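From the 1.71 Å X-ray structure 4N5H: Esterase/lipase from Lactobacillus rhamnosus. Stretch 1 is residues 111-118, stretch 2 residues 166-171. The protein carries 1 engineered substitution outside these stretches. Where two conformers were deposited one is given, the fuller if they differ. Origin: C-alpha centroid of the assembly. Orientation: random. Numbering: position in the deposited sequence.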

# COMPACT_ATOMS: atom_id res chain seq x y z
N ASP A 111 -28.57 18.59 11.89
CA ASP A 111 -29.54 17.74 12.52
C ASP A 111 -30.13 16.79 11.47
O ASP A 111 -29.58 16.70 10.35
CB ASP A 111 -30.66 18.54 13.25
CG ASP A 111 -31.44 19.42 12.37
OD1 ASP A 111 -31.61 19.14 11.18
OD2 ASP A 111 -32.02 20.43 12.89
N LEU A 112 -31.16 16.05 11.87
CA LEU A 112 -31.73 15.02 10.97
C LEU A 112 -32.19 15.63 9.68
O LEU A 112 -32.04 15.07 8.63
CB LEU A 112 -32.86 14.32 11.70
CG LEU A 112 -33.70 13.32 10.83
CD1 LEU A 112 -32.78 12.22 10.22
CD2 LEU A 112 -34.81 12.70 11.67
N ARG A 113 -32.78 16.84 9.71
CA ARG A 113 -33.23 17.46 8.47
C ARG A 113 -32.09 17.67 7.48
O ARG A 113 -32.27 17.44 6.26
CB ARG A 113 -34.03 18.77 8.74
CG ARG A 113 -34.40 19.52 7.51
CD ARG A 113 -35.16 20.79 7.81
NE ARG A 113 -36.49 20.58 8.33
CZ ARG A 113 -36.84 20.76 9.61
NH1 ARG A 113 -35.89 21.08 10.53
NH2 ARG A 113 -38.12 20.57 9.99
N GLY A 114 -30.93 18.15 7.96
CA GLY A 114 -29.74 18.40 7.08
C GLY A 114 -29.33 17.04 6.47
O GLY A 114 -29.02 17.02 5.27
N GLN A 115 -29.38 15.99 7.23
CA GLN A 115 -28.99 14.61 6.73
C GLN A 115 -29.93 14.15 5.63
O GLN A 115 -29.51 13.67 4.56
CB GLN A 115 -28.88 13.54 7.84
CG GLN A 115 -27.80 13.97 8.81
CD GLN A 115 -27.49 12.92 9.82
OE1 GLN A 115 -28.35 12.18 10.29
NE2 GLN A 115 -26.22 12.81 10.11
N ILE A 116 -31.23 14.31 5.86
CA ILE A 116 -32.25 13.97 4.88
C ILE A 116 -32.15 14.81 3.63
O ILE A 116 -32.22 14.30 2.52
CB ILE A 116 -33.67 14.04 5.52
CG1 ILE A 116 -33.81 12.94 6.63
CG2 ILE A 116 -34.71 14.02 4.41
CD1 ILE A 116 -33.96 11.51 6.09
N GLN A 117 -31.85 16.09 3.79
CA GLN A 117 -31.68 16.98 2.63
C GLN A 117 -30.47 16.56 1.81
O GLN A 117 -30.55 16.53 0.56
CB GLN A 117 -31.57 18.43 3.07
CG GLN A 117 -32.91 18.96 3.50
CD GLN A 117 -32.86 20.45 3.99
OE1 GLN A 117 -31.80 21.04 4.14
NE2 GLN A 117 -34.02 21.04 4.20
N ASP A 118 -29.38 16.20 2.50
CA ASP A 118 -28.18 15.71 1.77
C ASP A 118 -28.49 14.46 0.99
O ASP A 118 -28.17 14.34 -0.20
CB ASP A 118 -27.03 15.42 2.73
CG ASP A 118 -26.41 16.70 3.31
OD1 ASP A 118 -26.72 17.83 2.81
OD2 ASP A 118 -25.61 16.58 4.26
N GLU A 166 -42.57 18.65 2.59
CA GLU A 166 -42.57 20.06 3.05
C GLU A 166 -41.88 20.16 4.37
O GLU A 166 -41.07 21.09 4.59
CB GLU A 166 -44.00 20.53 3.20
CG GLU A 166 -44.66 20.56 1.84
CD GLU A 166 -44.67 21.89 1.17
OE1 GLU A 166 -44.18 22.85 1.79
OE2 GLU A 166 -45.20 21.98 0.03
N LEU A 167 -42.16 19.24 5.30
CA LEU A 167 -41.55 19.36 6.65
C LEU A 167 -40.01 19.19 6.62
O LEU A 167 -39.28 19.91 7.33
CB LEU A 167 -42.17 18.37 7.65
CG LEU A 167 -43.58 18.58 8.21
CD1 LEU A 167 -43.77 17.56 9.34
CD2 LEU A 167 -43.86 20.00 8.72
N PHE A 168 -39.52 18.27 5.78
CA PHE A 168 -38.12 18.06 5.67
C PHE A 168 -37.42 18.97 4.68
O PHE A 168 -36.21 18.88 4.58
CB PHE A 168 -37.83 16.57 5.36
CG PHE A 168 -38.00 15.69 6.56
CD1 PHE A 168 -39.20 15.10 6.83
CD2 PHE A 168 -36.93 15.44 7.44
CE1 PHE A 168 -39.37 14.29 7.95
CE2 PHE A 168 -37.08 14.56 8.55
CZ PHE A 168 -38.31 14.02 8.79
N GLY A 169 -38.16 19.81 3.98
CA GLY A 169 -37.57 20.77 3.03
C GLY A 169 -36.92 20.08 1.84
O GLY A 169 -35.90 20.58 1.38
N VAL A 170 -37.58 19.06 1.29
CA VAL A 170 -37.06 18.34 0.07
C VAL A 170 -38.17 18.25 -0.94
O VAL A 170 -39.27 18.49 -0.62
CB VAL A 170 -36.51 16.93 0.41
CG1 VAL A 170 -35.39 17.03 1.40
CG2 VAL A 170 -37.56 15.99 0.99
N SER A 171 -37.79 18.08 -2.18
CA SER A 171 -38.73 17.75 -3.27
C SER A 171 -38.62 16.29 -3.57
O SER A 171 -37.57 15.69 -3.43
CB SER A 171 -38.27 18.52 -4.51
OG SER A 171 -38.41 19.89 -4.28

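Contact between the first turns of a helix (residues 112-118) and the end of a second helix with the loop that follows it (residues 166-171), burying 342 Å² summed over both sides. Asp111 does not touch the second stretch; it sits at the N-cap position and prepares the helix that does. With chi1 in the p well, its OD1 accepts two weak capping bonds, from Arg113 N at 3.0 Å and from Gly114 N at 3.4 Å, amides that have no helical carbonyl before them to bond to. Its backbone O accepts from Gln115 N at 3.2 Å, the first i to i+4 bond of the series.

Leu112 is buried and its CA-to-CB bond points sideways, but the end of the side chain comes nearer: CG lies 4.3 Å from Phe168 CE2, near the plane of the ring and at its edge. Arg113 pairs in register with Phe168, the two CA atoms 5.7 Å apart. Its CB also leaves sideways, and the t, t, m run of chi1 to chi3 carries the guanidinium to the second helix. There Arg113 NE and NH2 both donate to Leu167 O, each at 3.0 Å and each with an N-H...acceptor angle of 148°. The matched pair forms a fork around one carbonyl oxygen, which lies near the guanidinium plane, at its edge. A carbonyl in the last turn of a helix can lack an amide partner farther along the chain, and here the arginine supplies the donors. The aliphatic part of the same side chain packs on the next carbonyl, with Arg113 CG 3.5 Å from Phe168 O.

Gly114 and Gln115 make no contact with the second stretch; a CB on Gly114 would point away from it. One turn beyond Leu112, Ile116 directs its CB toward the partner. Its CG2 reaches two apolar side chains, 4.0 Å from Phe168 CD2 and 4.3 Å from Val170 CG1. Phe168, with the largest covered area of any residue here, thus meets both Leu112 and Ile116, residues four apart on one helix.

Gln117, one turn after Arg113, repeats its strategy: the CB points sideways and the amide end comes nearer. Gln117 NE2 donates to Phe168 O at 3.1 Å with an angle of 151°, so consecutive carbonyls of the second stretch are bonded by side chains one turn apart on the first. The same NE2 is 3.4 Å from Gly169 O. Gly169 leaves the helix with positive phi (67°) in a Schellman motif, its N making a weak bond to Glu166 O at 3.2 Å. Positive phi favours glycine, and the neighbour leaves no space either: an ideal CB on Gly169 would point toward the first helix and lie 2.6 Å from Gln117 NE2, a clash. The methylene part of Gln117 is used as well, CG packing 3.8 Å from Val170 CG1. Asp118 turns its CB away, and the contact ends.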